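Local coordinates for protein putative transcription regulator (PDB 3COL) that probably binds DNA through a helix-turn-helix domain of the TetR family and acts as a dimeric transcription regulator, at residues Ser60-Glu65 with Gln111-Leu116; Ala20-Ala25 with Ala29-Thr34; Ala140-Asp143 with Lys148-Pro151. All coordinates share one frame; numbering follows the deposited sequence. Where two conformers were deposited one is given.

Contact 1: residues Ser60-Glu65 with Gln111-Leu116; sequences SVYARE and QQIKAL
Y62 and I113 face each other where two helical segments, 60-65 and 111-116, run past one another at 132° between their N-to-C directions, their axes 10.4 Å apart at closest approach. The CA atoms of these two residues are the nearest across the pair, 6.9 Å apart, and both side chains leave the backbone toward the opposing helix. With CG of Y62 anti to its backbone N (chi1 -170°), the ring extends to helix 106-117 and meets I113 and K114 obliquely. I113 meets it near its root: CG2 lies 3.8 Å from Y62 CD1, while I113 CD1 slips beside Y62 CB and the backbone, 3.9 Å from Y62 CA. V61 adds a looser apolar touch, CG1 to I113 CD1 at 4.4 Å. Farther out, the aliphatic chain of K114 passes the phenol end, with CG 3.8 Å from Y62 CE1 and CE 3.2 Å from Y62 OH. No hydrogen bond crosses between the segments, and apolar packing carries the join. R64 and E65 form a salt bridge within their own helix, and R64 also pairs with D17, E65 with R68. This is the junction between the DNA-binding domain expected of a TetR regulator and the helices that follow it: V61 also packs on V19 of helix 11-26 and I109 of helix 106-117, while Q111 and A115 touch helix 106-117 of the second subunit.

Contact 2: residues Ala20-Ala25 with Ala29-Thr34; sequences AAIILA and AGVSTT
I22 lays its CG2 methyl over the G30-V31 peptide, 3.5 Å from G30 O and 3.6 Å from V31 N. The contact belongs to the three-helix DNA-binding domain of the TetR family, whose helix-turn-helix probably comprises helices 33-40 and 44-48; here helix 11-26 packs on the short connection that leads into the first of these. A chi1 of -66° turns CG1 of I22 away from the carbonyl carbon and leaves CG2 to meet the connection. G30 brings no side chain to the interface, and a CB there would point at the helix and fall against the same methyl. V31 supplies the apolar partner: its CG2 touches two isoleucines, at 3.8 Å from I22 CG2 and 3.7 Å from I23 CG1. I22 packs further on K35, V36 and R39 of helix 33-40, V31 on L57 of helix 54-67, and I23 on I113 of helix 106-117, which places this buried patch amid several helices. No hydrogen bond links the two segments directly. S32 occupies the N-cap position of helix 33-40, where its OG accepts a hydrogen bond from the backbone N of K35.

Contact 3: residues Ala140-Asp143 with Lys148-Pro151; sequences AAID and KQLP
I142, on the last turn of helix 133-143, packs against 148-151, the end of the loop that leads on into helix 152-171, and each branch beyond its CB has a different partner. From CB, the CG2 branch projects toward the amide end of Q149, whose CD lies 3.6 Å away. The other branch starts at CG1, turned away from the carbonyl carbon by a chi1 of -71°, and passes 3.5 Å from K148 O. At its tip, CD1 of I142 comes to 3.4 Å from L150 O, so that this arm runs along the loop backbone and meets the carbonyl oxygens of the residues before and after Q149. Q149 is the centre of an inverse gamma turn, closed by a weak hydrogen bond of 2.7 Å from L150 N to K148 O, the same oxygen that CG1 of I142 passes. The side chain of Q149 bends at chi2 (-62°) and folds back across I142, bringing its amide beside CG2 and near the end of the helix. An alanine in place of I142 is likely to leave the Q149 amide and the carbonyls of K148 and L150 without the hydrocarbon they lie against, opening a gap between the helix end and the turn. I142 also packs on V152 and H155 of helix 152-171. The contact lies in the C-terminal helical part, which in TetR regulators usually carries ligand binding and dimerisation; consistent with the latter, K148 NZ makes a salt bridge with D191 of the second subunit. Across the segments, then, a single branched hydrocarbon lies against polar backbone and amide groups, which implies that shape and van der Waals contact, more than side-chain apolar pairing, fit the loop to the helix end.

Along the chain the three contacts come in series: contact 2 closes before contact 1 opens, and contact 3 follows. Contacts 1 and 2 are neighbours, with centres 12 Å apart, and meet where I113 CD1 packs 3.7 Å from I23 CD1, joining helix 11-26 of the DNA-binding domain to helix 106-117. Contact 3 lies well away, its centre 27 Å from that of contact 1 and 38 Å from that of contact 2, on the opposite side of the chain's centre from contact 2, where a loop joins helix 133-143 to helix 152-171. All three touch the second subunit, so dimer contacts extend from the DNA-binding end to the distant C-terminal helices of this all-helical regulator.

Contact 1: residues Ser60-Glu65 with Gln111-Leu116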
loop_
_atom_site.group_PDB
_atom_site.type_symbol
_atom_site.label_atom_id
_atom_site.label_comp_id
_atom_site.label_asym_id
_atom_site.label_seq_id
_atom_site.Cartn_x
_atom_site.Cartn_y
_atom_site.Cartn_z
ATOM N N SER A 60 -16.703 -5.847 -10.727
ATOM C CA SER A 60 -17.604 -4.689 -10.861
ATOM C C SER A 60 -17.214 -3.561 -9.902
ATOM O O SER A 60 -17.122 -2.389 -10.294
ATOM C CB SER A 60 -19.059 -5.105 -10.660
ATOM O OG SER A 60 -19.924 -3.975 -10.731
ATOM N N VAL A 61 -16.957 -3.917 -8.653
ATOM C CA VAL A 61 -16.478 -2.946 -7.678
ATOM C C VAL A 61 -15.070 -2.423 -8.022
ATOM O O VAL A 61 -14.788 -1.224 -7.864
ATOM C CB VAL A 61 -16.540 -3.500 -6.228
ATOM C CG1 VAL A 61 -15.875 -2.526 -5.251
ATOM C CG2 VAL A 61 -18.023 -3.793 -5.845
ATOM N N TYR A 62 -14.189 -3.307 -8.470
ATOM C CA TYR A 62 -12.868 -2.848 -8.966
ATOM C C TYR A 62 -13.013 -1.743 -10.034
ATOM O O TYR A 62 -12.421 -0.661 -9.887
ATOM C CB TYR A 62 -12.002 -3.998 -9.478
ATOM C CG TYR A 62 -10.551 -3.561 -9.767
ATOM C CD1 TYR A 62 -9.677 -3.280 -8.733
ATOM C CD2 TYR A 62 -10.094 -3.407 -11.081
ATOM C CE1 TYR A 62 -8.384 -2.868 -8.981
ATOM C CE2 TYR A 62 -8.803 -2.989 -11.346
ATOM C CZ TYR A 62 -7.956 -2.723 -10.289
ATOM O OH TYR A 62 -6.664 -2.309 -10.545
ATOM N N ALA A 63 -13.819 -1.999 -11.077
ATOM C CA ALA A 63 -13.968 -1.059 -12.175
ATOM C C ALA A 63 -14.665 0.239 -11.728
ATOM O O ALA A 63 -14.301 1.308 -12.187
ATOM C CB ALA A 63 -14.707 -1.702 -13.362
ATOM N N ARG A 64 -15.659 0.136 -10.837
ATOM C CA ARG A 64 -16.293 1.304 -10.239
ATOM C C ARG A 64 -15.304 2.220 -9.519
ATOM O O ARG A 64 -15.268 3.436 -9.791
ATOM C CB ARG A 64 -17.383 0.902 -9.241
ATOM C CG ARG A 64 -18.266 2.078 -8.780
ATOM C CD ARG A 64 -19.268 1.664 -7.727
ATOM N NE ARG A 64 -18.648 1.378 -6.436
ATOM C CZ ARG A 64 -19.352 1.176 -5.318
ATOM N NH1 ARG A 64 -20.688 1.234 -5.353
ATOM N NH2 ARG A 64 -18.723 0.918 -4.168
ATOM N N GLU A 65 -14.533 1.653 -8.592
ATOM C CA GLU A 65 -13.534 2.446 -7.871
ATOM C C GLU A 65 -12.488 3.079 -8.804
ATOM O O GLU A 65 -12.281 4.285 -8.749
ATOM C CB GLU A 65 -12.839 1.639 -6.747
ATOM C CG GLU A 65 -13.814 1.166 -5.631
ATOM C CD GLU A 65 -14.743 2.269 -5.156
ATOM O OE1 GLU A 65 -14.239 3.330 -4.694
ATOM O OE2 GLU A 65 -15.975 2.091 -5.257
ATOM N N GLN A 111 -6.700 -1.485 -3.576
ATOM C CA GLN A 111 -5.482 -2.124 -3.132
ATOM C C GLN A 111 -5.759 -3.551 -2.696
ATOM O O GLN A 111 -5.005 -4.489 -3.041
ATOM C CB GLN A 111 -4.863 -1.302 -1.998
ATOM C CG GLN A 111 -3.771 -2.051 -1.236
ATOM C CD GLN A 111 -2.803 -1.094 -0.591
ATOM O OE1 GLN A 111 -3.078 -0.533 0.483
ATOM N NE2 GLN A 111 -1.655 -0.889 -1.240
ATOM N N GLN A 112 -6.838 -3.738 -1.939
ATOM C CA GLN A 112 -7.225 -5.075 -1.477
ATOM C C GLN A 112 -7.546 -6.025 -2.622
ATOM O O GLN A 112 -7.120 -7.181 -2.605
ATOM C CB GLN A 112 -8.435 -5.005 -0.540
ATOM C CG GLN A 112 -8.090 -4.944 0.935
ATOM C CD GLN A 112 -9.299 -4.654 1.795
ATOM O OE1 GLN A 112 -9.991 -3.651 1.596
ATOM N NE2 GLN A 112 -9.550 -5.512 2.774
ATOM N N ILE A 113 -8.322 -5.548 -3.593
ATOM C CA ILE A 113 -8.675 -6.365 -4.765
ATOM C C ILE A 113 -7.400 -6.708 -5.552
ATOM O O ILE A 113 -7.181 -7.862 -5.897
ATOM C CB ILE A 113 -9.720 -5.681 -5.674
ATOM C CG1 ILE A 113 -11.023 -5.472 -4.892
ATOM C CG2 ILE A 113 -9.972 -6.549 -6.917
ATOM C CD1 ILE A 113 -12.101 -4.726 -5.646
ATOM N N LYS A 114 -6.560 -5.702 -5.801
ATOM C CA LYS A 114 -5.275 -5.916 -6.465
ATOM C C LYS A 114 -4.376 -6.948 -5.767
ATOM O O LYS A 114 -3.798 -7.828 -6.422
ATOM C CB LYS A 114 -4.556 -4.584 -6.649
ATOM C CG LYS A 114 -4.876 -3.921 -7.957
ATOM C CD LYS A 114 -4.162 -2.591 -8.086
ATOM C CE LYS A 114 -3.654 -2.405 -9.535
ATOM N NZ LYS A 114 -3.304 -0.975 -9.947
ATOM N N ALA A 115 -4.275 -6.867 -4.445
ATOM C CA ALA A 115 -3.501 -7.845 -3.654
ATOM C C ALA A 115 -3.934 -9.296 -3.879
ATOM O O ALA A 115 -3.095 -10.194 -3.907
ATOM C CB ALA A 115 -3.554 -7.499 -2.164
ATOM N N LEU A 116 -5.236 -9.520 -4.051
ATOM C CA LEU A 116 -5.788 -10.873 -4.220
ATOM C C LEU A 116 -5.645 -11.440 -5.645
ATOM O O LEU A 116 -5.524 -12.669 -5.832
ATOM C CB LEU A 116 -7.253 -10.922 -3.780
ATOM C CG LEU A 116 -7.838 -12.319 -3.590
ATOM C CD1 LEU A 116 -7.899 -12.665 -2.104
ATOM C CD2 LEU A 116 -9.221 -12.435 -4.247
#

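Contact 2: residues Ala20-Ala25 with Ala29-Thr34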
loop_
_atom_site.group_PDB
_atom_site.type_symbol
_atom_site.label_atom_id
_atom_site.label_comp_id
_atom_site.label_asym_id
_atom_site.label_seq_id
_atom_site.Cartn_x
_atom_site.Cartn_y
_atom_site.Cartn_z
ATOM N N ALA A 20 -18.494 -3.882 -1.603
ATOM C CA ALA A 20 -17.427 -3.019 -1.153
ATOM C C ALA A 20 -17.274 -3.082 0.378
ATOM O O ALA A 20 -16.145 -3.109 0.896
ATOM C CB ALA A 20 -17.648 -1.591 -1.657
ATOM N N ALA A 21 -18.406 -3.127 1.090
ATOM C CA ALA A 21 -18.415 -3.299 2.553
ATOM C C ALA A 21 -17.789 -4.606 3.010
ATOM O O ALA A 21 -17.027 -4.634 3.958
ATOM C CB ALA A 21 -19.857 -3.169 3.118
ATOM N N ILE A 22 -18.151 -5.698 2.353
ATOM C CA ILE A 22 -17.566 -7.018 2.644
ATOM C C ILE A 22 -16.043 -7.019 2.414
ATOM O O ILE A 22 -15.262 -7.490 3.261
ATOM C CB ILE A 22 -18.244 -8.140 1.785
ATOM C CG1 ILE A 22 -19.717 -8.311 2.185
ATOM C CG2 ILE A 22 -17.476 -9.470 1.924
ATOM C CD1 ILE A 22 -20.547 -9.117 1.149
ATOM N N ILE A 23 -15.624 -6.484 1.273
ATOM C CA ILE A 23 -14.193 -6.322 1.002
ATOM C C ILE A 23 -13.483 -5.590 2.154
ATOM O O ILE A 23 -12.425 -6.023 2.603
ATOM C CB ILE A 23 -13.938 -5.634 -0.384
ATOM C CG1 ILE A 23 -14.434 -6.562 -1.523
ATOM C CG2 ILE A 23 -12.441 -5.253 -0.570
ATOM C CD1 ILE A 23 -14.307 -5.980 -2.939
ATOM N N LEU A 24 -14.070 -4.494 2.645
ATOM C CA LEU A 24 -13.436 -3.734 3.722
ATOM C C LEU A 24 -13.368 -4.545 5.017
ATOM O O LEU A 24 -12.368 -4.481 5.726
ATOM C CB LEU A 24 -14.141 -2.401 3.943
ATOM C CG LEU A 24 -14.018 -1.363 2.822
ATOM C CD1 LEU A 24 -14.892 -0.163 3.145
ATOM C CD2 LEU A 24 -12.570 -0.919 2.642
ATOM N N ALA A 25 -14.421 -5.310 5.306
ATOM C CA ALA A 25 -14.507 -6.132 6.528
ATOM C C ALA A 25 -13.754 -7.477 6.440
ATOM O O ALA A 25 -13.106 -7.884 7.401
ATOM C CB ALA A 25 -15.976 -6.378 6.916
ATOM N N ALA A 29 -11.772 -12.257 -0.574
ATOM C CA ALA A 29 -12.109 -13.657 -0.300
ATOM C C ALA A 29 -13.433 -13.819 0.470
ATOM O O ALA A 29 -14.091 -14.848 0.356
ATOM C CB ALA A 29 -10.953 -14.349 0.419
ATOM N N GLY A 30 -13.834 -12.796 1.220
ATOM C CA GLY A 30 -15.082 -12.852 1.970
ATOM C C GLY A 30 -16.335 -12.654 1.122
ATOM O O GLY A 30 -17.432 -12.924 1.582
ATOM N N VAL A 31 -16.190 -12.174 -0.110
ATOM C CA VAL A 31 -17.351 -11.933 -0.976
ATOM C C VAL A 31 -18.024 -13.254 -1.444
ATOM O O VAL A 31 -17.336 -14.180 -1.883
ATOM C CB VAL A 31 -16.966 -11.044 -2.194
ATOM C CG1 VAL A 31 -18.125 -10.890 -3.187
ATOM C CG2 VAL A 31 -16.471 -9.646 -1.730
ATOM N N SER A 32 -19.353 -13.338 -1.317
ATOM C CA SER A 32 -20.135 -14.416 -1.915
ATOM C C SER A 32 -21.477 -13.840 -2.335
ATOM O O SER A 32 -21.923 -12.839 -1.784
ATOM C CB SER A 32 -20.308 -15.577 -0.937
ATOM O OG SER A 32 -21.322 -15.306 0.026
ATOM N N THR A 33 -22.104 -14.430 -3.331
ATOM C CA THR A 33 -23.450 -14.003 -3.746
ATOM C C THR A 33 -24.441 -14.083 -2.563
ATOM O O THR A 33 -25.265 -13.175 -2.364
ATOM C CB THR A 33 -23.936 -14.842 -4.944
ATOM O OG1 THR A 33 -22.996 -14.676 -6.027
ATOM C CG2 THR A 33 -25.350 -14.407 -5.414
ATOM N N THR A 34 -24.338 -15.144 -1.767
ATOM C CA THR A 34 -25.229 -15.324 -0.610
ATOM C C THR A 34 -25.093 -14.170 0.389
ATOM O O THR A 34 -26.095 -13.564 0.794
ATOM C CB THR A 34 -24.960 -16.657 0.113
ATOM O OG1 THR A 34 -25.351 -17.735 -0.754
ATOM C CG2 THR A 34 -25.763 -16.741 1.367
#

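Contact 3: residues Ala140-Asp143 with Lys148-Pro151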
loop_
_atom_site.group_PDB
_atom_site.type_symbol
_atom_site.label_atom_id
_atom_site.label_comp_id
_atom_site.label_asym_id
_atom_site.label_seq_id
_atom_site.Cartn_x
_atom_site.Cartn_y
_atom_site.Cartn_z
ATOM N N ALA A 140 6.792 9.036 -21.284
ATOM C CA ALA A 140 7.226 10.247 -21.983
ATOM C C ALA A 140 8.067 11.143 -21.070
ATOM O O ALA A 140 9.106 11.643 -21.474
ATOM C CB ALA A 140 6.026 11.007 -22.547
ATOM N N ALA A 141 7.647 11.265 -19.806
ATOM C CA ALA A 141 8.396 12.027 -18.811
ATOM C C ALA A 141 9.754 11.365 -18.507
ATOM O O ALA A 141 10.760 12.052 -18.284
ATOM C CB ALA A 141 7.540 12.201 -17.516
ATOM N N ILE A 142 9.770 10.037 -18.474
ATOM C CA ILE A 142 11.012 9.303 -18.294
ATOM C C ILE A 142 11.935 9.554 -19.496
ATOM O O ILE A 142 13.081 9.921 -19.318
ATOM C CB ILE A 142 10.767 7.794 -18.048
ATOM C CG1 ILE A 142 10.174 7.577 -16.662
ATOM C CG2 ILE A 142 12.056 6.989 -18.159
ATOM C CD1 ILE A 142 9.453 6.247 -16.514
ATOM N N ASP A 143 11.421 9.390 -20.710
ATOM C CA ASP A 143 12.229 9.654 -21.911
ATOM C C ASP A 143 12.810 11.068 -21.977
ATOM O O ASP A 143 13.920 11.255 -22.479
ATOM C CB ASP A 143 11.441 9.343 -23.182
ATOM C CG ASP A 143 12.309 9.407 -24.450
ATOM O OD1 ASP A 143 13.332 8.674 -24.559
ATOM O OD2 ASP A 143 11.953 10.208 -25.343
ATOM N N LYS A 148 12.659 10.321 -12.894
ATOM C CA LYS A 148 13.706 9.311 -12.768
ATOM C C LYS A 148 13.592 8.111 -13.715
ATOM O O LYS A 148 12.487 7.648 -14.024
ATOM C CB LYS A 148 13.755 8.804 -11.323
ATOM C CG LYS A 148 14.205 9.893 -10.312
ATOM C CD LYS A 148 14.376 9.316 -8.897
ATOM C CE LYS A 148 15.029 10.301 -7.929
ATOM N NZ LYS A 148 14.033 11.410 -7.618
ATOM N N GLN A 149 14.736 7.595 -14.168
ATOM C CA GLN A 149 14.740 6.380 -15.006
ATOM C C GLN A 149 14.435 5.178 -14.134
ATOM O O GLN A 149 15.307 4.362 -13.859
ATOM C CB GLN A 149 16.110 6.172 -15.710
ATOM C CG GLN A 149 16.560 7.353 -16.538
ATOM C CD GLN A 149 15.607 7.649 -17.678
ATOM O OE1 GLN A 149 15.172 8.793 -17.847
ATOM N NE2 GLN A 149 15.243 6.605 -18.448
ATOM N N LEU A 150 13.206 5.100 -13.629
ATOM C CA LEU A 150 12.787 4.005 -12.804
ATOM C C LEU A 150 11.477 3.496 -13.376
ATOM O O LEU A 150 10.811 4.210 -14.138
ATOM C CB LEU A 150 12.564 4.479 -11.352
ATOM C CG LEU A 150 13.827 4.805 -10.520
ATOM C CD1 LEU A 150 13.444 5.455 -9.203
ATOM C CD2 LEU A 150 14.675 3.542 -10.290
ATOM N N PRO A 151 11.082 2.277 -12.976
ATOM C CA PRO A 151 9.873 1.699 -13.531
ATOM C C PRO A 151 8.650 2.550 -13.268
ATOM O O PRO A 151 8.511 3.215 -12.216
ATOM C CB PRO A 151 9.740 0.341 -12.825
ATOM C CG PRO A 151 11.092 0.050 -12.266
ATOM C CD PRO A 151 11.736 1.374 -11.995
#